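Local structure of manganese-dependent ADP-ribose/CDP-alcohol diphosphatase (Danio rerio, 2NXF) at residues D42-W47 against H294-T298; F99-R104 against V154-E158; L224-P230 against L259-H265; P4-F8 against P138-F144. The protein probably hydrolyses ADP-ribose and CDP-alcohols such as CDP-choline to a nucleoside monophosphate and a phosphorylated partner, using a dinuclear metal centre. All coordinates share one frame; numbering follows the deposited sequence.

Near the N terminus the chain lays down 4-8 and then 42-47. Residues 99-104 meet 154-158 in contact 2, a loop of about fifty residues. Before that loop closes, 138-144 comes back to 4-8 in contact 4, so contacts 2 and 4 cross. Contact 3 follows both in series, pairing 224-230 with 259-265. Then 294-298 returns to 42-47, and the loop of contact 1 encloses contacts 2 and 3 while crossing contact 4. Contact 1 seats a helix on one sheet, contact 4 packs that sheet against the second, contact 3 pairs strands within the second, and contact 2 joins the end of helix 96-101 and the residues after it to the loop before helix 162-174, near the metal site.

Contact 1: D42-W47 against H294-T298; sequences DAVLQW and HAFAT
Phe296 drives its side chain from segment 294-298 into the flank of helix 42-47. Its CB lies 4.2 Å from Ala43 CB, and chi1 of 77° sets CG between the backbone N and the carbonyl carbon, which lays one ring face on Ala43. Ala43 CB sits almost over the ring centre, 3.7 Å from Phe296 CG and near CD2 as well, in a CH-pi contact that suits small alanine. Phe296 CD1 leads one edge toward the indole of Trp47, 3.4 Å from Trp47 NE1, with CE1 beside the same nitrogen, in an offset edge-to-face pair with planes at 85°. CE2 approaches Gln46 NE2, and at the tip Phe296 CZ comes 3.4 Å from Gln46 CD, the amide standing perpendicular to the ring.

Trp47 NE1 donates to Ala297 O at 3.1 Å, from above the carbonyl plane. Asp42 OD2 accepts from opposite faces of its carboxylate: His294 NE2 at 2.7 Å, on the anti side, and Gln46 NE2 on the syn side. Two N-H groups thus grip this one oxygen and probably stabilise its negative charge, while Gln46 OE1 bonds to Arg311. Helix 35-49 thereby rests on strand 295-301, with Ile11 and Arg311 of the adjoining strands bordering Phe296.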
loop_
_atom_site.group_PDB
_atom_site.type_symbol
_atom_site.label_atom_id
_atom_site.label_comp_id
_atom_site.label_asym_id
_atom_site.label_seq_id
_atom_site.Cartn_x
_atom_site.Cartn_y
_atom_site.Cartn_z
ATOM N N ASP A 42 -17.614 -8.952 2.955
ATOM C CA ASP A 42 -18.259 -8.287 4.092
ATOM C C ASP A 42 -17.890 -6.797 4.191
ATOM O O ASP A 42 -18.765 -5.955 4.478
ATOM C CB ASP A 42 -17.956 -8.983 5.410
ATOM C CG ASP A 42 -18.638 -8.289 6.575
ATOM O OD1 ASP A 42 -19.864 -8.492 6.765
ATOM O OD2 ASP A 42 -17.953 -7.482 7.240
ATOM N N ALA A 43 -16.614 -6.480 3.941
ATOM C CA ALA A 43 -16.175 -5.071 3.926
ATOM C C ALA A 43 -16.996 -4.292 2.883
ATOM O O ALA A 43 -17.519 -3.201 3.155
ATOM C CB ALA A 43 -14.693 -4.971 3.618
ATOM N N VAL A 44 -17.123 -4.891 1.698
ATOM C CA VAL A 44 -17.885 -4.286 0.594
ATOM C C VAL A 44 -19.338 -4.055 0.973
ATOM O O VAL A 44 -19.890 -2.966 0.738
ATOM C CB VAL A 44 -17.745 -5.120 -0.714
ATOM C CG1 VAL A 44 -18.811 -4.708 -1.773
ATOM C CG2 VAL A 44 -16.364 -4.973 -1.257
ATOM N N LEU A 45 -19.964 -5.057 1.595
ATOM C CA LEU A 45 -21.321 -4.896 2.121
ATOM C C LEU A 45 -21.428 -3.683 3.057
ATOM O O LEU A 45 -22.353 -2.868 2.928
ATOM C CB LEU A 45 -21.743 -6.179 2.842
ATOM C CG LEU A 45 -23.149 -6.285 3.398
ATOM C CD1 LEU A 45 -24.177 -5.903 2.347
ATOM C CD2 LEU A 45 -23.389 -7.725 3.876
ATOM N N GLN A 46 -20.472 -3.555 3.979
ATOM C CA GLN A 46 -20.461 -2.440 4.932
ATOM C C GLN A 46 -20.244 -1.085 4.237
ATOM O O GLN A 46 -20.965 -0.126 4.525
ATOM C CB GLN A 46 -19.454 -2.678 6.068
ATOM C CG GLN A 46 -19.796 -3.925 6.902
ATOM C CD GLN A 46 -19.104 -3.962 8.270
ATOM O OE1 GLN A 46 -19.048 -2.950 8.991
ATOM N NE2 GLN A 46 -18.593 -5.142 8.644
ATOM N N TRP A 47 -19.314 -1.031 3.287
ATOM C CA TRP A 47 -19.031 0.209 2.544
ATOM C C TRP A 47 -20.231 0.645 1.716
ATOM O O TRP A 47 -20.473 1.841 1.550
ATOM C CB TRP A 47 -17.832 0.027 1.625
ATOM C CG TRP A 47 -16.523 -0.106 2.348
ATOM C CD1 TRP A 47 -16.168 0.470 3.537
ATOM C CD2 TRP A 47 -15.382 -0.849 1.898
ATOM N NE1 TRP A 47 -14.865 0.119 3.860
ATOM C CE2 TRP A 47 -14.367 -0.687 2.863
ATOM C CE3 TRP A 47 -15.128 -1.660 0.774
ATOM C CZ2 TRP A 47 -13.103 -1.288 2.729
ATOM C CZ3 TRP A 47 -13.854 -2.257 0.641
ATOM C CH2 TRP A 47 -12.875 -2.069 1.618
ATOM N N HIS A 294 -11.606 -9.455 11.781
ATOM C CA HIS A 294 -11.759 -8.643 10.570
ATOM C C HIS A 294 -10.578 -7.715 10.480
ATOM O O HIS A 294 -9.800 -7.619 11.425
ATOM C CB HIS A 294 -13.032 -7.783 10.620
ATOM C CG HIS A 294 -13.791 -7.742 9.325
ATOM N ND1 HIS A 294 -13.176 -7.678 8.094
ATOM C CD2 HIS A 294 -15.126 -7.761 9.081
ATOM C CE1 HIS A 294 -14.096 -7.655 7.144
ATOM N NE2 HIS A 294 -15.285 -7.699 7.718
ATOM N N ALA A 295 -10.436 -7.064 9.328
ATOM C CA ALA A 295 -9.440 -5.988 9.152
ATOM C C ALA A 295 -9.777 -5.112 7.970
ATOM O O ALA A 295 -9.398 -5.406 6.836
ATOM C CB ALA A 295 -8.023 -6.569 8.975
ATOM N N PHE A 296 -10.513 -4.040 8.226
ATOM C CA PHE A 296 -10.693 -3.018 7.220
ATOM C C PHE A 296 -11.147 -1.761 7.941
ATOM O O PHE A 296 -11.339 -1.762 9.161
ATOM C CB PHE A 296 -11.702 -3.443 6.122
ATOM C CG PHE A 296 -13.155 -3.349 6.539
ATOM C CD1 PHE A 296 -13.959 -2.278 6.122
ATOM C CD2 PHE A 296 -13.729 -4.341 7.328
ATOM C CE1 PHE A 296 -15.318 -2.193 6.512
ATOM C CE2 PHE A 296 -15.096 -4.274 7.708
ATOM C CZ PHE A 296 -15.881 -3.196 7.307
ATOM N N ALA A 297 -11.285 -0.675 7.195
ATOM C CA ALA A 297 -11.746 0.557 7.814
ATOM C C ALA A 297 -12.568 1.397 6.841
ATOM O O ALA A 297 -12.579 1.138 5.618
ATOM C CB ALA A 297 -10.538 1.355 8.314
ATOM N N THR A 298 -13.190 2.428 7.387
ATOM C CA THR A 298 -13.783 3.500 6.602
ATOM C C THR A 298 -13.251 4.803 7.178
ATOM O O THR A 298 -13.253 4.989 8.398
ATOM C CB THR A 298 -15.314 3.484 6.688
ATOM O OG1 THR A 298 -15.786 2.181 6.309
ATOM C CG2 THR A 298 -15.916 4.542 5.755
#

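Contact 2: F99-R104 against V154-E158; sequences FYNFSR and VIGRE
Arg104 and Gly156 make the polar bond of this contact: Arg104 NE donates to Gly156 O at 2.7 Å, in both the guanidinium and the carbonyl plane and fairly straight at 158°. The chain extended from CG to NE carries the group that far. Packing is close beside it in the buried pair, where Gly156 CA lies 3.6 Å from Phe99 CD1; with no side chain, glycine lets the loop backbone come right up to the ring.

Around this pair the side chains are partly exposed. Phe99 CE1 lies over one guanidinium face of Arg104, and the guanidinium of Arg157 stacks on the other, centres 3.7 Å apart and planes at 11°. Asp148 pairs with Arg104, while Asp151 and Asp130 pair with Arg157, and these carboxylates probably offset the like charges. In the same outer ring Ile155 CD1 meets Tyr100 CE1 at 3.7 Å obliquely. Tyr100 OH is hydrogen-bonded to Asn96, a zinc ligand, so the loop packs against the second shell of a metallophosphoesterase dinuclear site.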
loop_
_atom_site.group_PDB
_atom_site.type_symbol
_atom_site.label_atom_id
_atom_site.label_comp_id
_atom_site.label_asym_id
_atom_site.label_seq_id
_atom_site.Cartn_x
_atom_site.Cartn_y
_atom_site.Cartn_z
ATOM N N PHE A 99 3.430 -7.907 -8.253
ATOM C CA PHE A 99 4.594 -8.177 -9.120
ATOM C C PHE A 99 5.007 -9.650 -9.221
ATOM O O PHE A 99 5.599 -10.073 -10.229
ATOM C CB PHE A 99 5.777 -7.279 -8.748
ATOM C CG PHE A 99 5.473 -5.821 -8.885
ATOM C CD1 PHE A 99 5.345 -5.228 -10.149
ATOM C CD2 PHE A 99 5.272 -5.037 -7.762
ATOM C CE1 PHE A 99 5.046 -3.845 -10.260
ATOM C CE2 PHE A 99 4.964 -3.667 -7.864
ATOM C CZ PHE A 99 4.847 -3.079 -9.124
ATOM N N TYR A 100 4.703 -10.428 -8.187
ATOM C CA TYR A 100 4.945 -11.869 -8.246
ATOM C C TYR A 100 4.037 -12.491 -9.305
ATOM O O TYR A 100 4.437 -13.434 -9.982
ATOM C CB TYR A 100 4.654 -12.557 -6.903
ATOM C CG TYR A 100 5.512 -12.111 -5.737
ATOM C CD1 TYR A 100 6.804 -11.614 -5.929
ATOM C CD2 TYR A 100 5.035 -12.220 -4.430
ATOM C CE1 TYR A 100 7.592 -11.205 -4.854
ATOM C CE2 TYR A 100 5.800 -11.813 -3.341
ATOM C CZ TYR A 100 7.072 -11.293 -3.554
ATOM O OH TYR A 100 7.808 -10.867 -2.470
ATOM N N ASN A 101 2.816 -11.973 -9.423
ATOM C CA ASN A 101 1.843 -12.515 -10.382
ATOM C C ASN A 101 1.949 -11.965 -11.795
ATOM O O ASN A 101 1.706 -12.697 -12.746
ATOM C CB ASN A 101 0.413 -12.259 -9.885
ATOM C CG ASN A 101 -0.002 -13.224 -8.788
ATOM O OD1 ASN A 101 -0.320 -14.379 -9.067
ATOM N ND2 ASN A 101 0.039 -12.765 -7.534
ATOM N N PHE A 102 2.240 -10.668 -11.920
ATOM C CA PHE A 102 2.119 -9.958 -13.202
ATOM C C PHE A 102 3.303 -9.051 -13.474
ATOM O O PHE A 102 3.884 -8.458 -12.549
ATOM C CB PHE A 102 0.850 -9.080 -13.215
ATOM C CG PHE A 102 -0.419 -9.817 -12.861
ATOM C CD1 PHE A 102 -0.926 -10.804 -13.703
ATOM C CD2 PHE A 102 -1.116 -9.494 -11.696
ATOM C CE1 PHE A 102 -2.117 -11.500 -13.370
ATOM C CE2 PHE A 102 -2.303 -10.174 -11.348
ATOM C CZ PHE A 102 -2.806 -11.163 -12.196
ATOM N N SER A 103 3.624 -8.901 -14.757
ATOM C CA SER A 103 4.592 -7.893 -15.207
ATOM C C SER A 103 3.944 -6.511 -15.150
ATOM O O SER A 103 2.717 -6.408 -15.015
ATOM C CB SER A 103 5.012 -8.200 -16.642
ATOM O OG SER A 103 3.910 -7.993 -17.524
ATOM N N ARG A 104 4.743 -5.443 -15.253
ATOM C CA ARG A 104 4.165 -4.082 -15.308
ATOM C C ARG A 104 3.248 -3.863 -16.511
ATOM O O ARG A 104 2.167 -3.302 -16.345
ATOM C CB ARG A 104 5.234 -2.977 -15.254
ATOM C CG ARG A 104 5.540 -2.514 -13.872
ATOM C CD ARG A 104 6.772 -1.635 -13.822
ATOM N NE ARG A 104 7.186 -1.502 -12.429
ATOM C CZ ARG A 104 6.693 -0.610 -11.571
ATOM N NH1 ARG A 104 7.154 -0.572 -10.328
ATOM N NH2 ARG A 104 5.764 0.264 -11.948
ATOM N N VAL A 154 13.807 -5.256 -7.617
ATOM C CA VAL A 154 14.221 -6.292 -8.548
ATOM C C VAL A 154 13.023 -7.125 -9.009
ATOM O O VAL A 154 13.082 -7.768 -10.049
ATOM C CB VAL A 154 15.353 -7.184 -7.992
ATOM C CG1 VAL A 154 16.631 -6.374 -7.824
ATOM C CG2 VAL A 154 14.939 -7.841 -6.679
ATOM N N ILE A 155 11.934 -7.090 -8.235
ATOM C CA ILE A 155 10.771 -7.924 -8.544
ATOM C C ILE A 155 9.779 -7.230 -9.489
ATOM O O ILE A 155 8.964 -7.910 -10.148
ATOM C CB ILE A 155 10.037 -8.411 -7.273
ATOM C CG1 ILE A 155 9.466 -7.218 -6.473
ATOM C CG2 ILE A 155 10.929 -9.327 -6.437
ATOM C CD1 ILE A 155 8.498 -7.650 -5.405
ATOM N N GLY A 156 9.870 -5.904 -9.565
ATOM C CA GLY A 156 8.958 -5.094 -10.383
ATOM C C GLY A 156 9.592 -4.360 -11.556
ATOM O O GLY A 156 9.000 -3.425 -12.115
ATOM N N ARG A 157 10.804 -4.763 -11.918
ATOM C CA ARG A 157 11.498 -4.199 -13.084
ATOM C C ARG A 157 12.118 -5.341 -13.904
ATOM O O ARG A 157 12.405 -6.403 -13.359
ATOM C CB ARG A 157 12.575 -3.214 -12.617
ATOM C CG ARG A 157 12.045 -1.929 -11.951
ATOM C CD ARG A 157 11.236 -1.074 -12.945
ATOM N NE ARG A 157 10.690 0.132 -12.317
ATOM C CZ ARG A 157 9.828 0.955 -12.908
ATOM N NH1 ARG A 157 9.361 0.680 -14.135
ATOM N NH2 ARG A 157 9.416 2.043 -12.260
ATOM N N GLU A 158 12.301 -5.119 -15.206
ATOM C CA GLU A 158 12.791 -6.147 -16.134
ATOM C C GLU A 158 14.295 -6.304 -16.020
ATOM O O GLU A 158 15.027 -5.316 -15.981
ATOM C CB GLU A 158 12.459 -5.772 -17.586
ATOM C CG GLU A 158 10.977 -5.670 -17.928
ATOM C CD GLU A 158 10.721 -5.112 -19.339
ATOM O OE1 GLU A 158 11.555 -5.339 -20.245
ATOM O OE2 GLU A 158 9.670 -4.448 -19.533
#

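Contact 3: L224-P230 against L259-H265. With ZN (zinc ion), chain C.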
loop_
_atom_site.group_PDB
_atom_site.type_symbol
_atom_site.label_atom_id
_atom_site.label_comp_id
_atom_site.label_asym_id
_atom_site.label_seq_id
_atom_site.Cartn_x
_atom_site.Cartn_y
_atom_site.Cartn_z
ATOM N N LEU A 224 -3.403 13.027 1.535
ATOM C CA LEU A 224 -3.311 11.669 2.019
ATOM C C LEU A 224 -2.481 10.901 1.002
ATOM O O LEU A 224 -2.799 10.908 -0.196
ATOM C CB LEU A 224 -4.699 11.023 2.105
ATOM C CG LEU A 224 -5.690 11.643 3.113
ATOM C CD1 LEU A 224 -6.412 12.897 2.549
ATOM C CD2 LEU A 224 -6.721 10.587 3.455
ATOM N N ILE A 225 -1.475 10.182 1.496
ATOM C CA ILE A 225 -0.514 9.485 0.643
ATOM C C ILE A 225 -0.618 8.002 0.918
ATOM O O ILE A 225 -0.679 7.596 2.090
ATOM C CB ILE A 225 0.905 9.999 0.928
ATOM C CG1 ILE A 225 0.957 11.520 0.676
ATOM C CG2 ILE A 225 1.961 9.287 0.039
ATOM C CD1 ILE A 225 2.218 12.150 1.212
ATOM N N PHE A 226 -0.647 7.207 -0.150
ATOM C CA PHE A 226 -0.877 5.767 -0.040
ATOM C C PHE A 226 0.286 5.052 -0.701
ATOM O O PHE A 226 0.710 5.437 -1.798
ATOM C CB PHE A 226 -2.169 5.373 -0.759
ATOM C CG PHE A 226 -3.400 6.038 -0.200
ATOM C CD1 PHE A 226 -4.142 5.436 0.800
ATOM C CD2 PHE A 226 -3.804 7.301 -0.674
ATOM C CE1 PHE A 226 -5.290 6.064 1.310
ATOM C CE2 PHE A 226 -4.946 7.923 -0.152
ATOM C CZ PHE A 226 -5.682 7.305 0.833
ATOM N N SER A 227 0.808 4.025 -0.038
ATOM C CA SER A 227 1.971 3.290 -0.550
ATOM C C SER A 227 1.845 1.844 -0.084
ATOM O O SER A 227 1.356 1.614 1.015
ATOM C CB SER A 227 3.233 3.926 0.040
ATOM O OG SER A 227 4.389 3.101 -0.124
ATOM N N HIS A 228 2.306 0.856 -0.864
ATOM C CA HIS A 228 2.213 -0.493 -0.292
ATOM C C HIS A 228 3.113 -0.553 0.949
ATOM O O HIS A 228 2.740 -1.158 1.969
ATOM C CB HIS A 228 2.656 -1.582 -1.269
ATOM C CG HIS A 228 2.453 -2.952 -0.728
ATOM N ND1 HIS A 228 1.204 -3.427 -0.373
ATOM C CD2 HIS A 228 3.336 -3.938 -0.444
ATOM C CE1 HIS A 228 1.330 -4.664 0.087
ATOM N NE2 HIS A 228 2.612 -4.995 0.056
ATOM N N LEU A 229 4.281 0.073 0.854
ATOM C CA LEU A 229 5.284 0.002 1.915
ATOM C C LEU A 229 5.245 1.188 2.866
ATOM O O LEU A 229 5.164 2.354 2.432
ATOM C CB LEU A 229 6.709 -0.047 1.316
ATOM C CG LEU A 229 7.030 -1.270 0.443
ATOM C CD1 LEU A 229 8.480 -1.169 -0.098
ATOM C CD2 LEU A 229 6.813 -2.549 1.194
ATOM N N PRO A 230 5.343 0.904 4.173
ATOM C CA PRO A 230 5.494 1.973 5.174
ATOM C C PRO A 230 6.884 2.614 5.095
ATOM O O PRO A 230 7.835 2.004 4.572
ATOM C CB PRO A 230 5.326 1.234 6.509
ATOM C CG PRO A 230 5.745 -0.173 6.228
ATOM C CD PRO A 230 5.276 -0.430 4.799
ATOM N N LEU A 259 -1.250 15.070 5.557
ATOM C CA LEU A 259 -2.174 14.701 6.617
ATOM C C LEU A 259 -1.763 13.343 7.151
ATOM O O LEU A 259 -1.517 13.184 8.351
ATOM C CB LEU A 259 -3.620 14.696 6.111
ATOM C CG LEU A 259 -4.690 14.210 7.100
ATOM C CD1 LEU A 259 -4.749 15.057 8.381
ATOM C CD2 LEU A 259 -6.042 14.146 6.388
ATOM N N CYS A 260 -1.657 12.366 6.251
ATOM C CA CYS A 260 -1.283 11.023 6.684
ATOM C C CYS A 260 -0.622 10.251 5.559
ATOM O O CYS A 260 -0.776 10.581 4.372
ATOM C CB CYS A 260 -2.506 10.276 7.200
ATOM S SG CYS A 260 -3.845 10.125 5.993
ATOM N N PHE A 261 0.114 9.220 5.960
ATOM C CA PHE A 261 0.776 8.321 5.053
ATOM C C PHE A 261 0.260 6.938 5.416
ATOM O O PHE A 261 0.429 6.490 6.550
ATOM C CB PHE A 261 2.284 8.416 5.264
ATOM C CG PHE A 261 3.077 7.642 4.256
ATOM C CD1 PHE A 261 3.614 8.279 3.135
ATOM C CD2 PHE A 261 3.250 6.266 4.410
ATOM C CE1 PHE A 261 4.350 7.540 2.176
ATOM C CE2 PHE A 261 3.987 5.525 3.473
ATOM C CZ PHE A 261 4.526 6.163 2.350
ATOM N N ILE A 262 -0.420 6.300 4.473
ATOM C CA ILE A 262 -1.144 5.044 4.762
ATOM C C ILE A 262 -0.528 3.932 3.938
ATOM O O ILE A 262 -0.338 4.075 2.720
ATOM C CB ILE A 262 -2.668 5.198 4.437
ATOM C CG1 ILE A 262 -3.295 6.260 5.356
ATOM C CG2 ILE A 262 -3.408 3.880 4.626
ATOM C CD1 ILE A 262 -4.712 6.706 4.933
ATOM N N ALA A 263 -0.183 2.831 4.607
ATOM C CA ALA A 263 0.488 1.733 3.930
ATOM C C ALA A 263 -0.081 0.388 4.362
ATOM O O ALA A 263 -0.839 0.322 5.324
ATOM C CB ALA A 263 1.995 1.783 4.220
ATOM N N GLY A 264 0.291 -0.668 3.641
ATOM C CA GLY A 264 -0.054 -2.043 4.035
ATOM C C GLY A 264 1.270 -2.747 4.294
ATOM O O GLY A 264 2.171 -2.195 4.961
ATOM N N HIS A 265 1.384 -3.971 3.771
ATOM C CA HIS A 265 2.632 -4.772 3.763
ATOM C C HIS A 265 2.966 -5.415 5.093
ATOM O O HIS A 265 3.188 -6.626 5.145
ATOM C CB HIS A 265 3.831 -3.978 3.197
ATOM C CG HIS A 265 5.033 -4.815 2.839
ATOM N ND1 HIS A 265 5.005 -5.810 1.881
ATOM C CD2 HIS A 265 6.323 -4.726 3.246
ATOM C CE1 HIS A 265 6.220 -6.311 1.726
ATOM N NE2 HIS A 265 7.043 -5.678 2.553
HETATM ZN ZN ZN C . 3.448 -6.930 0.717
HETATM O O HOH W 1 2.799 -7.681 2.625
#
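The zinc ion is gripped by His228 NE2 and His265 ND1, each at 2.2 Å, and by a water at 2.1 Å; Asp60 and Asn96 are also ligands. Both histidines follow the ends of neighbouring parallel strands, joined through helix 245-253 in a beta-alpha-beta crossover of the calcineurin-like phosphoesterase fold, in which metal ligands gather on loops beyond the strand ends. Imidazole suits the place because one nitrogen can bind metal while the other is held: His228 ND1 bonds to Leu58 O and His265 NE2 to Asn198. These second partners fix the rotation of each ring. The rings lie obliquely, planes at 67°, with His265 CB over a face of His228.

Behind the site the strands pair in register. Ile225 N donates to Cys260 O, Ile262 N to Ile225 O at 2.7 Å, and Ser227 N to Ile262 O. Bulky residues fill both sheet faces: Phe226 CE1 touches Ile262 CD1 on one, and Ile225 CG2 lies 3.7 Å from Phe261 CE1 on the other, where helix 245-253 packs on Phe261.

Further along, Gly264 N reaches His228 O, from above the carbonyl plane. Small Ala263 leaves room for the turning chain, its CB 3.5 Å from Pro230 N. A chi1 of 166° swings OG of Ser227 away from its backbone N, and Ser227 OG donates to Leu229 O at 2.8 Å, in the carbonyl plane and on a lone pair.

Contact 4: P4-F8 against P138-F144; sequences PVFTF and PAPNFRF
Phe8 and Phe144 come from opposite directions and form an edge-to-face pair: Phe144 CZ is directed over the centre of the Phe8 ring, 3.7 Å from Phe8 CE2, with planes at 66°. Phe6 completes the aromatic cluster, its CE2 lying 3.8 Å from Phe144 CZ; these two rings are nearly perpendicular but meet obliquely.

One CH-pi contact adds to this. Pro138 CB lies over a face of Phe6, displaced toward the rim and 3.4 Å from Phe6 CZ. The proline offers a compact aliphatic surface at the corner the chain turns here, and its CG lies over a face of Phe144.

All of this belongs to the interior between the two mixed sheets at the core of the alpha/beta sandwich of the calcineurin-like phosphoesterases. Large flat side chains can span that gap, and Leu224 and Phe226 adjoin the cluster.

The remaining contacts are apolar, made by aliphatic groups with one another and with the Phe142 ring. A chi1 of 178° brings CG1 of Val5 to Ala139 CB at 3.8 Å and Phe142 CE2 at 3.9 Å. A classic beta bulge lets Val5 and Phe6 both face Leu301. Small Ala139 sits against both, its CB 3.9 Å from Phe6 CB, and its carbonyl accepts from Phe142 N to close a type II turn.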
loop_
_atom_site.group_PDB
_atom_site.type_symbol
_atom_site.label_atom_id
_atom_site.label_comp_id
_atom_site.label_asym_id
_atom_site.label_seq_id
_atom_site.Cartn_x
_atom_site.Cartn_y
_atom_site.Cartn_z
ATOM N N PRO A 4 -19.300 14.920 7.007
ATOM C CA PRO A 4 -18.007 14.711 6.312
ATOM C C PRO A 4 -17.940 15.270 4.892
ATOM O O PRO A 4 -18.945 15.271 4.173
ATOM C CB PRO A 4 -17.833 13.184 6.292
ATOM C CG PRO A 4 -19.166 12.611 6.493
ATOM C CD PRO A 4 -20.066 13.660 7.125
ATOM N N VAL A 5 -16.764 15.776 4.525
ATOM C CA VAL A 5 -16.501 16.269 3.180
ATOM C C VAL A 5 -16.373 15.091 2.210
ATOM O O VAL A 5 -16.770 15.191 1.042
ATOM C CB VAL A 5 -15.202 17.123 3.142
ATOM C CG1 VAL A 5 -14.887 17.595 1.726
ATOM C CG2 VAL A 5 -15.322 18.321 4.074
ATOM N N PHE A 6 -15.800 13.985 2.690
ATOM C CA PHE A 6 -15.521 12.839 1.841
ATOM C C PHE A 6 -15.398 11.593 2.706
ATOM O O PHE A 6 -14.926 11.672 3.838
ATOM C CB PHE A 6 -14.208 13.071 1.072
ATOM C CG PHE A 6 -13.979 12.112 -0.074
ATOM C CD1 PHE A 6 -14.731 12.210 -1.253
ATOM C CD2 PHE A 6 -12.986 11.138 0.006
ATOM C CE1 PHE A 6 -14.485 11.312 -2.323
ATOM C CE2 PHE A 6 -12.745 10.245 -1.052
ATOM C CZ PHE A 6 -13.505 10.340 -2.214
ATOM N N THR A 7 -15.806 10.452 2.158
ATOM C CA THR A 7 -15.854 9.190 2.913
ATOM C C THR A 7 -15.320 8.090 2.007
ATOM O O THR A 7 -15.756 7.964 0.866
ATOM C CB THR A 7 -17.323 8.845 3.307
ATOM O OG1 THR A 7 -17.885 9.879 4.140
ATOM C CG2 THR A 7 -17.380 7.517 4.042
ATOM N N PHE A 8 -14.356 7.299 2.490
ATOM C CA PHE A 8 -13.774 6.258 1.624
ATOM C C PHE A 8 -13.428 5.002 2.408
ATOM O O PHE A 8 -13.089 5.090 3.579
ATOM C CB PHE A 8 -12.572 6.769 0.829
ATOM C CG PHE A 8 -11.399 7.222 1.673
ATOM C CD1 PHE A 8 -10.265 6.423 1.814
ATOM C CD2 PHE A 8 -11.425 8.479 2.291
ATOM C CE1 PHE A 8 -9.175 6.863 2.567
ATOM C CE2 PHE A 8 -10.355 8.925 3.061
ATOM C CZ PHE A 8 -9.235 8.120 3.200
ATOM N N PRO A 138 -10.200 14.235 -4.711
ATOM C CA PRO A 138 -11.522 13.612 -4.594
ATOM C C PRO A 138 -12.608 14.565 -4.083
ATOM O O PRO A 138 -13.806 14.291 -4.249
ATOM C CB PRO A 138 -11.280 12.511 -3.559
ATOM C CG PRO A 138 -10.211 13.077 -2.660
ATOM C CD PRO A 138 -9.314 13.870 -3.586
ATOM N N ALA A 139 -12.195 15.680 -3.475
ATOM C CA ALA A 139 -13.102 16.592 -2.775
ATOM C C ALA A 139 -12.363 17.900 -2.532
ATOM O O ALA A 139 -11.128 17.892 -2.436
ATOM C CB ALA A 139 -13.533 15.980 -1.442
ATOM N N PRO A 140 -13.099 19.017 -2.399
ATOM C CA PRO A 140 -12.455 20.317 -2.228
ATOM C C PRO A 140 -11.487 20.330 -1.046
ATOM O O PRO A 140 -11.851 19.878 0.043
ATOM C CB PRO A 140 -13.641 21.262 -1.958
ATOM C CG PRO A 140 -14.793 20.606 -2.639
ATOM C CD PRO A 140 -14.575 19.140 -2.402
ATOM N N ASN A 141 -10.266 20.824 -1.282
ATOM C CA ASN A 141 -9.230 20.987 -0.244
ATOM C C ASN A 141 -8.533 19.690 0.182
ATOM O O ASN A 141 -7.784 19.690 1.170
ATOM C CB ASN A 141 -9.777 21.714 1.008
ATOM C CG ASN A 141 -10.473 23.026 0.674
ATOM O OD1 ASN A 141 -11.649 23.227 1.001
ATOM N ND2 ASN A 141 -9.750 23.929 0.028
ATOM N N PHE A 142 -8.803 18.599 -0.533
ATOM C CA PHE A 142 -8.145 17.303 -0.271
ATOM C C PHE A 142 -7.493 16.747 -1.503
ATOM O O PHE A 142 -7.972 16.968 -2.632
ATOM C CB PHE A 142 -9.135 16.278 0.297
ATOM C CG PHE A 142 -9.634 16.644 1.655
ATOM C CD1 PHE A 142 -8.879 16.332 2.777
ATOM C CD2 PHE A 142 -10.835 17.342 1.816
ATOM C CE1 PHE A 142 -9.312 16.708 4.049
ATOM C CE2 PHE A 142 -11.286 17.708 3.092
ATOM C CZ PHE A 142 -10.520 17.390 4.200
ATOM N N ARG A 143 -6.388 16.036 -1.294
ATOM C CA ARG A 143 -5.665 15.451 -2.417
ATOM C C ARG A 143 -5.198 14.065 -2.014
ATOM O O ARG A 143 -4.753 13.886 -0.886
ATOM C CB ARG A 143 -4.488 16.329 -2.839
ATOM C CG ARG A 143 -3.875 15.819 -4.178
ATOM C CD ARG A 143 -3.136 16.891 -4.900
ATOM N NE ARG A 143 -4.007 18.027 -5.164
ATOM C CZ ARG A 143 -4.730 18.185 -6.270
ATOM N NH1 ARG A 143 -4.680 17.285 -7.256
ATOM N NH2 ARG A 143 -5.492 19.247 -6.394
ATOM N N PHE A 144 -5.363 13.093 -2.918
ATOM C CA PHE A 144 -4.853 11.723 -2.726
ATOM C C PHE A 144 -3.656 11.526 -3.626
ATOM O O PHE A 144 -3.673 11.941 -4.794
ATOM C CB PHE A 144 -5.904 10.676 -3.146
ATOM C CG PHE A 144 -6.988 10.414 -2.123
ATOM C CD1 PHE A 144 -7.248 11.300 -1.092
ATOM C CD2 PHE A 144 -7.781 9.268 -2.232
ATOM C CE1 PHE A 144 -8.286 11.022 -0.151
ATOM C CE2 PHE A 144 -8.799 8.997 -1.306
ATOM C CZ PHE A 144 -9.040 9.863 -0.275
#